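Local coordinates for FERM, ARHGEF and pleckstrin domain-containing protein 2 (Mus musculus, PDB 6D2K), which acts as a guanine nucleotide exchange factor that activates RAC1 and takes part in semaphorin responses and actin remodelling, here represented by its FERM domain, at residues D29-V32 against L33-V37; N151-L154 against P155-K159. All coordinates share one frame; numbering follows the deposited sequence.

In the fold
Two uses of a glutamine side chain, both local in sequence, can be compared within one FERM domain. Contact 1 is the first turns of helix 30-41 in the ubiquitin-like N-terminal lobe, where Gln-31 reaches one turn ahead to a threonine hydroxyl. Contact 2 lies in the loop joining helices 141-150 and 161-168 of the central helical lobe, where Gln-157 folds back onto backbone groups. Each lies within its own lobe, the centres of the contacts 19 and 20 Å from the centre of the chain. The two do not touch: their centres are 34 Å apart and their nearest atoms about 21 Å.

Contact 1: D29-V32 against L33-V37; sequences DGQV and LLTQV
Gln-31 and Thr-35 illustrate how a side-chain bond can run beside the main-chain bonds of a helix start. The backbone bonds come first: Leu-34 N gives a nearly straight bond of 3.0 Å to Gly-30 O, and Thr-35 N one of 2.8 Å to Gln-31 O. Gln-36 N reaches Val-32 O at a longer 3.2 Å, while Leu-33 N adds a weak bond to Gly-30 O.

The side-chain bond joins Gln-31 NE2 to Thr-35 OG1 at 2.9 Å, the hydroxyl oxygen lying close to the amide plane. With CG beside its own carbonyl carbon and a bend at chi2 (56°), the glutamine chain turns forward along the helix, and NE2 also passes 3.7 Å from Leu-34 CB. Shortening Gln-31 to an alanine is likely to leave Thr-35 OG1 without its amide donor and to uncover Leu-34 CB.

Side-chain carbons also rest on backbone carbonyl oxygens one turn back: Leu-34 CG sits 3.4 Å from Gly-30 O, and CG of Gln-36 lies 3.3 Å from Val-32 O. Apolar packing lies beyond the segments, where Leu-33 and Val-37 meet Phe-22 and Leu-51, the inward face of a helix laid against the sheet of a ubiquitin-like fold.

The chemistry thus implies a division of labour: Leu-33, Leu-34 and Val-37 are buried toward the sheet, whereas on the partly exposed flank the amide NH2 of Gln-31 is matched to the hydroxyl of Thr-35.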
loop_
_atom_site.group_PDB
_atom_site.type_symbol
_atom_site.label_atom_id
_atom_site.label_comp_id
_atom_site.label_asym_id
_atom_site.label_seq_id
_atom_site.Cartn_x
_atom_site.Cartn_y
_atom_site.Cartn_z
ATOM N N ASP A 29 -15.184 10.959 -14.121
ATOM C CA ASP A 29 -14.564 10.960 -12.800
ATOM C C ASP A 29 -13.860 9.631 -12.570
ATOM O O ASP A 29 -14.251 8.623 -13.137
ATOM C CB ASP A 29 -15.616 11.161 -11.713
ATOM C CG ASP A 29 -16.020 12.613 -11.548
ATOM O OD1 ASP A 29 -16.992 12.869 -10.808
ATOM O OD2 ASP A 29 -15.368 13.496 -12.148
ATOM N N GLY A 30 -12.840 9.629 -11.720
ATOM C CA GLY A 30 -12.119 8.402 -11.405
ATOM C C GLY A 30 -12.996 7.225 -10.995
ATOM O O GLY A 30 -12.693 6.072 -11.306
ATOM N N GLN A 31 -14.094 7.507 -10.304
ATOM C CA GLN A 31 -14.989 6.446 -9.845
ATOM C C GLN A 31 -15.454 5.521 -10.970
ATOM O O GLN A 31 -15.616 4.319 -10.766
ATOM C CB GLN A 31 -16.202 7.045 -9.132
ATOM C CG GLN A 31 -17.052 6.010 -8.422
ATOM C CD GLN A 31 -16.249 5.195 -7.422
ATOM O OE1 GLN A 31 -15.746 5.734 -6.433
ATOM N NE2 GLN A 31 -16.128 3.895 -7.671
ATOM N N VAL A 32 -15.679 6.074 -12.157
ATOM C CA VAL A 32 -16.099 5.263 -13.298
ATOM C C VAL A 32 -15.109 4.127 -13.601
ATOM O O VAL A 32 -15.508 2.982 -13.852
ATOM C CB VAL A 32 -16.326 6.139 -14.554
ATOM C CG1 VAL A 32 -16.801 5.293 -15.716
ATOM C CG2 VAL A 32 -17.327 7.244 -14.236
ATOM N N LEU A 33 -13.816 4.440 -13.554
ATOM C CA LEU A 33 -12.777 3.451 -13.792
ATOM C C LEU A 33 -12.671 2.502 -12.606
ATOM O O LEU A 33 -12.546 1.294 -12.787
ATOM C CB LEU A 33 -11.425 4.129 -14.038
ATOM C CG LEU A 33 -10.233 3.174 -14.175
ATOM C CD1 LEU A 33 -10.426 2.150 -15.302
ATOM C CD2 LEU A 33 -8.934 3.966 -14.369
ATOM N N LEU A 34 -12.708 3.064 -11.402
ATOM C CA LEU A 34 -12.636 2.266 -10.182
ATOM C C LEU A 34 -13.727 1.191 -10.203
ATOM O O LEU A 34 -13.448 0.011 -10.015
ATOM C CB LEU A 34 -12.762 3.160 -8.946
ATOM C CG LEU A 34 -11.628 4.164 -8.681
ATOM C CD1 LEU A 34 -12.033 5.221 -7.677
ATOM C CD2 LEU A 34 -10.355 3.452 -8.222
ATOM N N THR A 35 -14.960 1.603 -10.475
ATOM C CA THR A 35 -16.083 0.665 -10.540
ATOM C C THR A 35 -15.964 -0.393 -11.649
ATOM O O THR A 35 -16.336 -1.550 -11.443
ATOM C CB THR A 35 -17.429 1.415 -10.639
ATOM O OG1 THR A 35 -17.652 2.156 -9.429
ATOM C CG2 THR A 35 -18.574 0.434 -10.845
ATOM N N GLN A 36 -15.446 -0.019 -12.818
ATOM C CA GLN A 36 -15.208 -1.015 -13.856
ATOM C C GLN A 36 -14.200 -2.049 -13.361
ATOM O O GLN A 36 -14.338 -3.241 -13.631
ATOM C CB GLN A 36 -14.738 -0.376 -15.174
ATOM C CG GLN A 36 -15.818 0.441 -15.882
ATOM C CD GLN A 36 -15.444 0.831 -17.311
ATOM O OE1 GLN A 36 -14.435 0.376 -17.853
ATOM N NE2 GLN A 36 -16.265 1.677 -17.926
ATOM N N VAL A 37 -13.195 -1.595 -12.617
ATOM C CA VAL A 37 -12.192 -2.516 -12.104
ATOM C C VAL A 37 -12.785 -3.426 -11.040
ATOM O O VAL A 37 -12.527 -4.628 -11.052
ATOM C CB VAL A 37 -10.961 -1.794 -11.536
ATOM C CG1 VAL A 37 -10.024 -2.810 -10.895
ATOM C CG2 VAL A 37 -10.250 -1.028 -12.644
#

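Contact 2: N151-L154 against P155-K159; sequences NEYL and PNQEK
Gln-157 grips the earlier half of its own loop, residues 151-154, through both ends of its amide. Its OE1 accepts from Tyr-153 N at 2.7 Å, almost straight (170°), and from Leu-154 N at 3.2 Å, both donors lying in the carbonyl plane. On the other side of the amide, NE2 donates to Asn-151 O at 3.2 Å; that oxygen is close to the amide plane of Gln-157, although the donor is tilted from the Asn-151 carbonyl plane. Three bonds therefore fix the rotation of the group. CG of Gln-157 is wedged between its own backbone N and carbonyl carbon (chi1 66°), and from there the extended chain carries the amide back across the loop.

The return is made possible by a type II beta turn from Leu-154 to Gln-157, with Asn-156 in its third position at positive phi. It reverses the chain between helices 141-150 and 161-168 of the FERM central lobe.

Outward from the amide, Tyr-153 offers its ring edge to Gln-157 OE1, the ring and amide planes 33° apart. Its hydroxyl is hydrogen-bonded to His-147, and the ring packs on Ile-128, Leu-131 and Leu-132 of helix 121-136. Leu-154 and Pro-155 cross at about a right angle, Leu-154 CD1 meeting Pro-155 CD at 3.6 Å. Closer to the turn, Leu-154 CB and Gln-157 CB are 4.1 Å apart, while the Gln-157 side chain also touches Leu-148.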
loop_
_atom_site.group_PDB
_atom_site.type_symbol
_atom_site.label_atom_id
_atom_site.label_comp_id
_atom_site.label_asym_id
_atom_site.label_seq_id
_atom_site.Cartn_x
_atom_site.Cartn_y
_atom_site.Cartn_z
ATOM N N ASN A 151 10.392 -16.488 -10.848
ATOM C CA ASN A 151 9.512 -15.574 -10.116
ATOM C C ASN A 151 10.234 -14.899 -8.963
ATOM O O ASN A 151 10.759 -15.565 -8.074
ATOM C CB ASN A 151 8.286 -16.321 -9.575
ATOM C CG ASN A 151 7.437 -16.916 -10.674
ATOM O OD1 ASN A 151 6.520 -16.274 -11.178
ATOM N ND2 ASN A 151 7.741 -18.148 -11.052
ATOM N N GLU A 152 10.256 -13.574 -8.975
ATOM C CA GLU A 152 10.958 -12.836 -7.928
ATOM C C GLU A 152 10.064 -12.505 -6.744
ATOM O O GLU A 152 8.944 -12.018 -6.914
ATOM C CB GLU A 152 11.575 -11.561 -8.503
ATOM C CG GLU A 152 12.686 -11.832 -9.508
ATOM C CD GLU A 152 13.767 -10.755 -9.473
ATOM O OE1 GLU A 152 14.190 -10.313 -10.554
ATOM O OE2 GLU A 152 14.182 -10.363 -8.360
ATOM N N TYR A 153 10.577 -12.786 -5.547
ATOM C CA TYR A 153 9.916 -12.447 -4.287
ATOM C C TYR A 153 10.700 -11.394 -3.496
ATOM O O TYR A 153 10.132 -10.639 -2.709
ATOM C CB TYR A 153 9.743 -13.716 -3.438
ATOM C CG TYR A 153 8.724 -14.666 -4.020
ATOM C CD1 TYR A 153 7.428 -14.689 -3.540
ATOM C CD2 TYR A 153 9.049 -15.504 -5.080
ATOM C CE1 TYR A 153 6.488 -15.541 -4.069
ATOM C CE2 TYR A 153 8.108 -16.358 -5.623
ATOM C CZ TYR A 153 6.828 -16.366 -5.114
ATOM O OH TYR A 153 5.875 -17.212 -5.645
ATOM N N LEU A 154 12.013 -11.362 -3.705
ATOM C CA LEU A 154 12.882 -10.444 -2.970
ATOM C C LEU A 154 14.159 -10.233 -3.774
ATOM O O LEU A 154 14.665 -11.169 -4.380
ATOM C CB LEU A 154 13.219 -11.065 -1.608
ATOM C CG LEU A 154 13.970 -10.232 -0.574
ATOM C CD1 LEU A 154 13.127 -9.052 -0.100
ATOM C CD2 LEU A 154 14.351 -11.116 0.602
ATOM N N PRO A 155 14.693 -9.005 -3.789
ATOM C CA PRO A 155 15.987 -8.879 -4.465
ATOM C C PRO A 155 17.034 -9.731 -3.763
ATOM O O PRO A 155 17.059 -9.790 -2.534
ATOM C CB PRO A 155 16.325 -7.389 -4.312
ATOM C CG PRO A 155 15.003 -6.714 -4.034
ATOM C CD PRO A 155 14.194 -7.720 -3.272
ATOM N N ASN A 156 17.894 -10.390 -4.530
ATOM C CA ASN A 156 18.875 -11.288 -3.945
ATOM C C ASN A 156 18.199 -12.374 -3.103
ATOM O O ASN A 156 18.704 -12.785 -2.062
ATOM C CB ASN A 156 19.914 -10.503 -3.123
ATOM C CG ASN A 156 21.137 -11.335 -2.778
ATOM O OD1 ASN A 156 21.836 -11.062 -1.803
ATOM N ND2 ASN A 156 21.386 -12.377 -3.570
ATOM N N GLN A 157 17.067 -12.876 -3.586
ATOM C CA GLN A 157 16.373 -13.935 -2.874
ATOM C C GLN A 157 17.217 -15.208 -2.770
ATOM O O GLN A 157 17.005 -16.029 -1.884
ATOM C CB GLN A 157 15.023 -14.243 -3.532
ATOM C CG GLN A 157 15.106 -14.842 -4.928
ATOM C CD GLN A 157 13.744 -14.875 -5.577
ATOM O OE1 GLN A 157 12.853 -14.116 -5.187
ATOM N NE2 GLN A 157 13.561 -15.755 -6.557
ATOM N N GLU A 158 18.177 -15.362 -3.675
ATOM C CA GLU A 158 19.019 -16.555 -3.673
ATOM C C GLU A 158 19.746 -16.725 -2.340
ATOM O O GLU A 158 20.073 -17.845 -1.950
ATOM C CB GLU A 158 20.029 -16.504 -4.827
ATOM C CG GLU A 158 19.405 -16.603 -6.218
ATOM C CD GLU A 158 19.086 -15.254 -6.845
ATOM O OE1 GLU A 158 18.990 -15.201 -8.083
ATOM O OE2 GLU A 158 18.937 -14.248 -6.122
ATOM N N LYS A 159 19.979 -15.618 -1.647
ATOM C CA LYS A 159 20.657 -15.652 -0.351
ATOM C C LYS A 159 19.846 -16.465 0.646
ATOM O O LYS A 159 20.399 -17.133 1.521
ATOM C CB LYS A 159 20.854 -14.238 0.185
ATOM C CG LYS A 159 21.375 -14.185 1.612
ATOM C CD LYS A 159 20.744 -13.036 2.367
ATOM C CE LYS A 159 21.063 -11.709 1.710
ATOM N NZ LYS A 159 22.418 -11.216 2.101
#